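Local structure of Mlr7391 protein (Mesorhizobium loti, 3HK4) at residues H80-G85 against F101-T106; G94-L99 against L121-N126. The protein is of unconfirmed function but belongs to the SnoaL-like, NTF2-like family, and may act as a polyketide cyclase. All blocks are in the same frame, centred on the assembly; numbering follows the deposited sequence.

Contact 1: residues H80-G85 against F101-T106; sequences HEVHGG and FKFDVT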
ATOM      1  N   HIS A  80       7.947   6.489  -5.454  1.00 29.69           N
ATOM      2  CA  HIS A  80       9.345   6.269  -5.826  1.00 30.26           C
ATOM      3  C   HIS A  80       9.600   6.717  -7.247  1.00 33.44           C
ATOM      4  O   HIS A  80       8.708   6.622  -8.104  1.00 36.28           O
ATOM      5  CB  HIS A  80       9.685   4.788  -5.739  1.00 31.05           C
ATOM      6  CG  HIS A  80       9.480   4.198  -4.389  1.00 35.85           C
ATOM      7  ND1 HIS A  80       8.239   3.783  -3.943  1.00 35.56           N
ATOM      8  CD2 HIS A  80      10.347   3.957  -3.382  1.00 37.97           C
ATOM      9  CE1 HIS A  80       8.348   3.348  -2.702  1.00 40.13           C
ATOM     10  NE2 HIS A  80       9.618   3.423  -2.343  1.00 35.09           N
ATOM     11  N   GLU A  81      10.799   7.242  -7.484  1.00 35.64           N
ATOM     12  CA  GLU A  81      11.303   7.523  -8.836  1.00 38.67           C
ATOM     13  C   GLU A  81      12.304   6.388  -9.144  1.00 38.38           C
ATOM     14  O   GLU A  81      13.275   6.186  -8.397  1.00 36.79           O
ATOM     15  CB  GLU A  81      12.027   8.867  -8.915  1.00 37.06           C
ATOM     16  CG  GLU A  81      12.343   9.207 -10.368  1.00 45.54           C
ATOM     17  CD  GLU A  81      13.081  10.494 -10.528  1.00 43.34           C
ATOM     18  OE1 GLU A  81      13.172  11.268  -9.520  1.00 50.18           O
ATOM     19  OE2 GLU A  81      13.587  10.712 -11.665  1.00 56.16           O
ATOM     20  N   VAL A  82      12.080   5.687 -10.250  0.50 38.63           N
ATOM     21  CA  VAL A  82      12.945   4.596 -10.632  0.50 38.86           C
ATOM     22  C   VAL A  82      13.963   5.195 -11.588  0.50 39.11           C
ATOM     23  O   VAL A  82      13.587   5.906 -12.506  0.50 36.31           O
ATOM     24  CB  VAL A  82      12.164   3.443 -11.294  0.50 39.16           C
ATOM     25  CG1 VAL A  82      11.793   3.786 -12.712  0.50 39.35           C
ATOM     26  CG2 VAL A  82      12.988   2.142 -11.237  0.50 38.83           C
ATOM     27  N   HIS A  83      15.242   4.940 -11.320  1.00 42.40           N
ATOM     28  CA  HIS A  83      16.323   5.407 -12.142  1.00 44.49           C
ATOM     29  C   HIS A  83      16.940   4.200 -12.854  1.00 50.54           C
ATOM     30  O   HIS A  83      18.116   3.856 -12.637  1.00 53.07           O
ATOM     31  CB  HIS A  83      17.393   6.059 -11.275  1.00 44.04           C
ATOM     32  CG  HIS A  83      16.863   7.047 -10.290  1.00 36.32           C
ATOM     33  ND1 HIS A  83      16.430   8.293 -10.655  1.00 29.06           N
ATOM     34  CD2 HIS A  83      16.733   6.981  -8.945  1.00 38.47           C
ATOM     35  CE1 HIS A  83      16.062   8.961  -9.576  1.00 36.73           C
ATOM     36  NE2 HIS A  83      16.242   8.187  -8.524  1.00 33.55           N
ATOM     37  N   GLY A  84      16.159   3.516 -13.673  1.00 53.04           N
ATOM     38  CA  GLY A  84      16.723   2.407 -14.473  1.00 56.48           C
ATOM     39  C   GLY A  84      16.847   1.028 -13.834  1.00 57.17           C
ATOM     40  O   GLY A  84      15.885   0.530 -13.234  1.00 59.68           O
ATOM     41  N   GLY A  85      18.014   0.396 -14.006  1.00 55.13           N
ATOM     42  CA  GLY A  85      18.256  -0.957 -13.494  1.00 54.17           C
ATOM     43  C   GLY A  85      18.009  -2.095 -14.482  1.00 53.07           C
ATOM     44  O   GLY A  85      17.794  -1.866 -15.690  1.00 47.98           O
ATOM     45  N   PHE A 101      16.318  -8.503  -9.472  1.00 32.22           N
ATOM     46  CA  PHE A 101      16.054  -7.105  -9.768  1.00 31.50           C
ATOM     47  C   PHE A 101      17.138  -6.309  -9.112  1.00 34.97           C
ATOM     48  O   PHE A 101      17.384  -6.509  -7.939  1.00 34.51           O
ATOM     49  CB  PHE A 101      14.749  -6.687  -9.150  1.00 32.89           C
ATOM     50  CG  PHE A 101      13.558  -7.471  -9.634  1.00 29.82           C
ATOM     51  CD1 PHE A 101      12.945  -7.142 -10.827  1.00 38.57           C
ATOM     52  CD2 PHE A 101      13.025  -8.486  -8.876  1.00 38.75           C
ATOM     53  CE1 PHE A 101      11.834  -7.819 -11.273  1.00 39.31           C
ATOM     54  CE2 PHE A 101      11.934  -9.192  -9.300  1.00 32.67           C
ATOM     55  CZ  PHE A 101      11.308  -8.858 -10.501  1.00 33.75           C
ATOM     56  N   LYS A 102      17.807  -5.461  -9.882  1.00 36.74           N
ATOM     57  CA  LYS A 102      18.837  -4.522  -9.375  1.00 41.25           C
ATOM     58  C   LYS A 102      18.518  -3.174 -10.029  1.00 40.81           C
ATOM     59  O   LYS A 102      18.615  -3.022 -11.250  1.00 40.30           O
ATOM     60  CB  LYS A 102      20.280  -4.978  -9.661  1.00 39.48           C
ATOM     61  CG  LYS A 102      21.294  -4.282  -8.731  1.00 46.80           C
ATOM     62  CD  LYS A 102      22.773  -4.440  -9.135  1.00 51.32           C
ATOM     63  CE  LYS A 102      23.382  -5.788  -8.751  1.00 59.48           C
ATOM     64  NZ  LYS A 102      24.888  -5.807  -9.035  1.00 62.71           N
ATOM     65  N   PHE A 103      18.079  -2.217  -9.232  1.00 41.96           N
ATOM     66  CA  PHE A 103      17.695  -0.892  -9.736  1.00 44.07           C
ATOM     67  C   PHE A 103      17.935   0.209  -8.718  1.00 43.59           C
ATOM     68  O   PHE A 103      17.859  -0.027  -7.512  1.00 41.99           O
ATOM     69  CB  PHE A 103      16.212  -0.887 -10.127  1.00 46.01           C
ATOM     70  CG  PHE A 103      15.284  -1.283  -9.003  1.00 54.98           C
ATOM     71  CD1 PHE A 103      14.988  -2.635  -8.752  1.00 63.23           C
ATOM     72  CD2 PHE A 103      14.696  -0.320  -8.187  1.00 56.98           C
ATOM     73  CE1 PHE A 103      14.110  -3.014  -7.693  1.00 52.35           C
ATOM     74  CE2 PHE A 103      13.826  -0.694  -7.129  1.00 56.28           C
ATOM     75  CZ  PHE A 103      13.527  -2.041  -6.896  1.00 55.01           C
ATOM     76  N   ASP A 104      18.255   1.405  -9.216  1.00 41.86           N
ATOM     77  CA  ASP A 104      18.379   2.577  -8.368  1.00 40.30           C
ATOM     78  C   ASP A 104      17.003   3.186  -8.304  1.00 36.56           C
ATOM     79  O   ASP A 104      16.281   3.207  -9.290  1.00 36.85           O
ATOM     80  CB  ASP A 104      19.405   3.614  -8.884  1.00 37.55           C
ATOM     81  CG  ASP A 104      20.858   3.195  -8.625  1.00 47.64           C
ATOM     82  OD1 ASP A 104      21.127   2.089  -8.113  1.00 44.16           O
ATOM     83  OD2 ASP A 104      21.755   3.989  -8.936  1.00 46.71           O
ATOM     84  N   VAL A 105      16.666   3.715  -7.139  1.00 37.06           N
ATOM     85  CA  VAL A 105      15.374   4.303  -6.907  1.00 35.79           C
ATOM     86  C   VAL A 105      15.495   5.404  -5.862  1.00 34.64           C
ATOM     87  O   VAL A 105      16.353   5.340  -4.978  1.00 34.79           O
ATOM     88  CB  VAL A 105      14.377   3.207  -6.383  1.00 39.91           C
ATOM     89  CG1 VAL A 105      14.837   2.648  -5.100  1.00 41.10           C
ATOM     90  CG2 VAL A 105      13.049   3.784  -6.149  1.00 40.33           C
ATOM     91  N   THR A 106      14.662   6.423  -5.966  1.00 33.08           N
ATOM     92  CA  THR A 106      14.625   7.464  -4.963  1.00 31.37           C
ATOM     93  C   THR A 106      13.249   7.471  -4.333  1.00 32.93           C
ATOM     94  O   THR A 106      12.263   7.905  -4.971  1.00 31.25           O
ATOM     95  CB  THR A 106      14.887   8.867  -5.515  1.00 31.42           C
ATOM     96  OG1 THR A 106      16.190   8.918  -6.088  1.00 28.42           O
ATOM     97  CG2 THR A 106      14.791   9.881  -4.385  1.00 24.63           C
TER
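His83 reaches across to Thr106, and its ring meets the hydroxyl at the edge and in plane, with NE2 and OG1 2.5 Å apart, a hydrogen bond so short that its exact length deserves caution. With chi1 at -48° the imidazole turns away from its own carbonyl carbon and back along the strand, which brings Glu81 O 3.4 Å above one ring face, near the rim. The antiparallel pair Glu81 and Thr106 is bonded in both directions: Glu81 N to Thr106 O measures 3.0 Å and Thr106 N to Glu81 O 2.8 Å, the latter with an N-H...O angle of 162°. Val105 CG2 packs tightly, 3.5 Å from His80 CB and 3.3 Å from Glu81 O. By contrast, Glu81 and Val82 are exposed; with CG anti to the backbone N (chi1 -172°) the Glu81 chain runs out straight, and only its CB comes near 101-106, 4.1 Å from Thr106 O. Register slips beyond His83: Gly85, not Gly84, stands nearest Phe103 (CA to CA 3.8 Å), consistent with a beta bulge. Both glycines have positive phi, and a side chain on Gly85 would collide with Lys102 O and Phe103 CB. Asp104 directs its carboxylate to Arg113 and Thr115. The hairpin thus places strand 80-93, outermost within this chain, against strand 96-107, while Trp76 of helix 66-78 stacks on His80 and packs against Phe103 and Val105, and strand 114-125 flanks 96-107 with Met116.

Contact 2: residues G94-L99 against L121-N126; sequences GDQFAL and LYTVKN
Phe97 O accepts the N-H of Tyr122 at 2.7 Å, the shortest hydrogen bond between 94-99 and 121-126, and the CA of Leu121 adds a weaker C-H...O contact. The pair belongs to the antiparallel hairpin of strands 96-107 and 114-125 in the sheet of the NTF2-like fold. Phe97 N returns a bond to Tyr122 O, and Val124 N to Asp95 O continues the ladder at 2.9 Å. On one face of the sheet the Phe97 and Tyr122 rings lie nearly parallel, planes at 19°, yet slid apart with centroids 5.0 Å from each other. Over one face of the Phe97 ring lies Tyr122 CB, 3.7 Å from the centroid, a CH-pi contact. A chi1 of 70° places Phe97 CG between its backbone N and carbonyl carbon, and Val124 CG2 lies at the ring's edge, 4.1 Å from CE1; Phe29 of helix 22-34 meets both rings. On the other face Gln96 runs alongside Thr123 and donates from NE2 to OG1 at 3.0 Å, the acceptor lying 19° out of the Gln96 amide plane, while OE1 leans on the Leu121 methyls. With an alanine here the amide is gone, and Thr123 OG1 is likely to be left without this donor, while the Leu121 methyls would probably lose part of their packing. At the hairpin's open end, a water donates to both Asp95 OD2 and Val124 O, at 2.7 Å each.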
ATOM      1  N   GLY A  94      10.652 -26.430 -11.470  1.00 32.17           N
ATOM      2  CA  GLY A  94       9.310 -26.903 -11.175  1.00 32.48           C
ATOM      3  C   GLY A  94       8.207 -25.925 -11.554  1.00 32.68           C
ATOM      4  O   GLY A  94       8.162 -25.471 -12.651  1.00 33.40           O
ATOM      5  N   ASP A  95       7.317 -25.641 -10.601  1.00 37.19           N
ATOM      6  CA  ASP A  95       6.181 -24.702 -10.754  1.00 37.25           C
ATOM      7  C   ASP A  95       6.549 -23.257 -10.427  1.00 34.22           C
ATOM      8  O   ASP A  95       5.652 -22.427 -10.236  1.00 34.88           O
ATOM      9  CB  ASP A  95       4.972 -25.140  -9.852  1.00 40.61           C
ATOM     10  CG  ASP A  95       5.294 -25.149  -8.295  1.00 45.89           C
ATOM     11  OD1 ASP A  95       6.458 -25.144  -7.908  1.00 46.99           O
ATOM     12  OD2 ASP A  95       4.369 -25.240  -7.442  1.00 51.06           O
ATOM     13  N   GLN A  96       7.847 -22.957 -10.336  1.00 32.42           N
ATOM     14  CA  GLN A  96       8.270 -21.633  -9.977  1.00 30.80           C
ATOM     15  C   GLN A  96       9.395 -21.082 -10.811  1.00 29.81           C
ATOM     16  O   GLN A  96      10.161 -21.808 -11.413  1.00 29.03           O
ATOM     17  CB  GLN A  96       8.752 -21.626  -8.529  1.00 28.46           C
ATOM     18  CG  GLN A  96       7.751 -22.070  -7.464  1.00 29.37           C
ATOM     19  CD  GLN A  96       8.395 -21.997  -6.090  1.00 34.94           C
ATOM     20  OE1 GLN A  96       9.588 -22.305  -5.918  1.00 39.08           O
ATOM     21  NE2 GLN A  96       7.637 -21.592  -5.127  1.00 34.71           N
ATOM     22  N   PHE A  97       9.465 -19.766 -10.822  1.00 30.73           N
ATOM     23  CA  PHE A  97      10.582 -19.052 -11.414  1.00 27.67           C
ATOM     24  C   PHE A  97      10.977 -17.858 -10.543  1.00 29.67           C
ATOM     25  O   PHE A  97      10.198 -17.353  -9.766  1.00 31.91           O
ATOM     26  CB  PHE A  97      10.332 -18.639 -12.843  1.00 24.06           C
ATOM     27  CG  PHE A  97       9.304 -17.556 -13.020  1.00 29.38           C
ATOM     28  CD1 PHE A  97       7.980 -17.886 -13.164  1.00 24.19           C
ATOM     29  CD2 PHE A  97       9.661 -16.226 -13.094  1.00 25.87           C
ATOM     30  CE1 PHE A  97       7.023 -16.903 -13.356  1.00 32.37           C
ATOM     31  CE2 PHE A  97       8.731 -15.255 -13.297  1.00 30.58           C
ATOM     32  CZ  PHE A  97       7.383 -15.609 -13.431  1.00 27.86           C
ATOM     33  N   ALA A  98      12.256 -17.513 -10.651  1.00 27.11           N
ATOM     34  CA  ALA A  98      12.882 -16.453  -9.926  1.00 25.81           C
ATOM     35  C   ALA A  98      13.461 -15.449 -10.872  1.00 27.99           C
ATOM     36  O   ALA A  98      13.933 -15.811 -11.980  1.00 26.75           O
ATOM     37  CB  ALA A  98      14.065 -17.043  -9.017  1.00 22.38           C
ATOM     38  N   LEU A  99      13.451 -14.201 -10.431  1.00 29.75           N
ATOM     39  CA  LEU A  99      14.048 -13.083 -11.137  1.00 30.51           C
ATOM     40  C   LEU A  99      14.901 -12.304 -10.158  1.00 30.48           C
ATOM     41  O   LEU A  99      14.638 -12.268  -8.970  1.00 28.83           O
ATOM     42  CB  LEU A  99      12.982 -12.135 -11.700  1.00 30.78           C
ATOM     43  CG  LEU A  99      12.054 -12.692 -12.764  1.00 35.47           C
ATOM     44  CD1 LEU A  99      10.895 -11.718 -13.081  1.00 25.63           C
ATOM     45  CD2 LEU A  99      12.893 -12.980 -13.987  1.00 30.53           C
ATOM     46  N   LEU A 121      10.407 -14.512  -6.215  1.00 29.97           N
ATOM     47  CA  LEU A 121      10.074 -15.907  -6.526  1.00 29.81           C
ATOM     48  C   LEU A 121       8.598 -16.005  -6.842  1.00 31.88           C
ATOM     49  O   LEU A 121       7.774 -15.582  -6.026  1.00 29.08           O
ATOM     50  CB  LEU A 121      10.406 -16.816  -5.345  1.00 31.29           C
ATOM     51  CG  LEU A 121      10.272 -18.318  -5.537  1.00 33.19           C
ATOM     52  CD1 LEU A 121      11.373 -18.876  -6.505  1.00 34.28           C
ATOM     53  CD2 LEU A 121      10.376 -19.003  -4.190  1.00 32.82           C
ATOM     54  N   TYR A 122       8.271 -16.567  -8.014  1.00 28.31           N
ATOM     55  CA  TYR A 122       6.916 -16.569  -8.508  1.00 32.65           C
ATOM     56  C   TYR A 122       6.433 -17.987  -8.599  1.00 30.16           C
ATOM     57  O   TYR A 122       7.107 -18.770  -9.174  1.00 28.50           O
ATOM     58  CB  TYR A 122       6.842 -15.898  -9.872  1.00 33.60           C
ATOM     59  CG  TYR A 122       7.290 -14.438  -9.808  1.00 30.37           C
ATOM     60  CD1 TYR A 122       8.604 -14.089  -9.974  1.00 34.67           C
ATOM     61  CD2 TYR A 122       6.365 -13.426  -9.572  1.00 29.80           C
ATOM     62  CE1 TYR A 122       9.020 -12.757  -9.878  1.00 33.10           C
ATOM     63  CE2 TYR A 122       6.767 -12.094  -9.462  1.00 30.54           C
ATOM     64  CZ  TYR A 122       8.088 -11.775  -9.616  1.00 35.61           C
ATOM     65  OH  TYR A 122       8.490 -10.457  -9.556  1.00 35.79           O
ATOM     66  N   THR A 123       5.308 -18.287  -7.978  1.00 29.79           N
ATOM     67  CA  THR A 123       4.682 -19.621  -8.050  1.00 29.47           C
ATOM     68  C   THR A 123       3.500 -19.611  -9.034  1.00 30.71           C
ATOM     69  O   THR A 123       2.625 -18.738  -8.959  1.00 28.00           O
ATOM     70  CB  THR A 123       4.143 -20.018  -6.721  1.00 30.36           C
ATOM     71  OG1 THR A 123       5.208 -19.997  -5.780  1.00 29.75           O
ATOM     72  CG2 THR A 123       3.517 -21.406  -6.776  1.00 28.62           C
ATOM     73  N   VAL A 124       3.461 -20.613  -9.912  1.00 26.76           N
ATOM     74  CA  VAL A 124       2.434 -20.704 -10.965  1.00 29.80           C
ATOM     75  C   VAL A 124       1.561 -21.911 -10.747  1.00 29.43           C
ATOM     76  O   VAL A 124       2.065 -23.005 -10.512  1.00 32.24           O
ATOM     77  CB  VAL A 124       3.095 -20.813 -12.315  1.00 26.07           C
ATOM     78  CG1 VAL A 124       2.088 -20.952 -13.448  1.00 26.98           C
ATOM     79  CG2 VAL A 124       3.989 -19.535 -12.542  1.00 25.77           C
ATOM     80  N   LYS A 125       0.257 -21.708 -10.824  1.00 28.76           N
ATOM     81  CA  LYS A 125      -0.693 -22.778 -10.650  1.00 34.67           C
ATOM     82  C   LYS A 125      -1.761 -22.530 -11.713  1.00 33.34           C
ATOM     83  O   LYS A 125      -2.306 -21.450 -11.800  1.00 32.48           O
ATOM     84  CB  LYS A 125      -1.241 -22.762  -9.218  1.00 34.47           C
ATOM     85  CG  LYS A 125      -2.264 -23.824  -8.892  1.00 43.74           C
ATOM     86  CD  LYS A 125      -3.031 -23.515  -7.565  1.00 40.31           C
ATOM     87  N   ASN A 126      -1.977 -23.496 -12.592  1.00 36.18           N
ATOM     88  CA  ASN A 126      -3.009 -23.385 -13.644  1.00 33.15           C
ATOM     89  C   ASN A 126      -2.835 -22.159 -14.506  1.00 32.64           C
ATOM     90  O   ASN A 126      -3.776 -21.483 -14.809  1.00 28.72           O
ATOM     91  CB  ASN A 126      -4.412 -23.422 -13.045  1.00 36.48           C
ATOM     92  CG  ASN A 126      -4.717 -24.727 -12.346  1.00 45.03           C
ATOM     93  OD1 ASN A 126      -4.306 -25.795 -12.792  1.00 62.13           O
ATOM     94  ND2 ASN A 126      -5.453 -24.648 -11.238  1.00 61.18           N
TER
HETATM   95  O   HOH W   1       1.852 -24.550  -8.308  1.00 43.06           O

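Contacts 1 and 2 lie about 24 Å apart, centre to centre, on opposite sides of the chain's centre, yet both use strand 96-107: its beginning pairs with strand 114-125 in contact 2, its later half with strand 80-93 in contact 1. The segments alternate along the chain, 80-85, 94-99, 101-106 and 121-126, because contact 2 uses the start of the shared strand and contact 1 its later part, so 94-99 comes before 101-106. The two meet directly where Phe101 CZ packs 3.4 Å from Tyr122 OH. Helix 22-34 packs near the start of strand 96-107 and helix 66-78 near its later part, all within a single SnoaL-like domain.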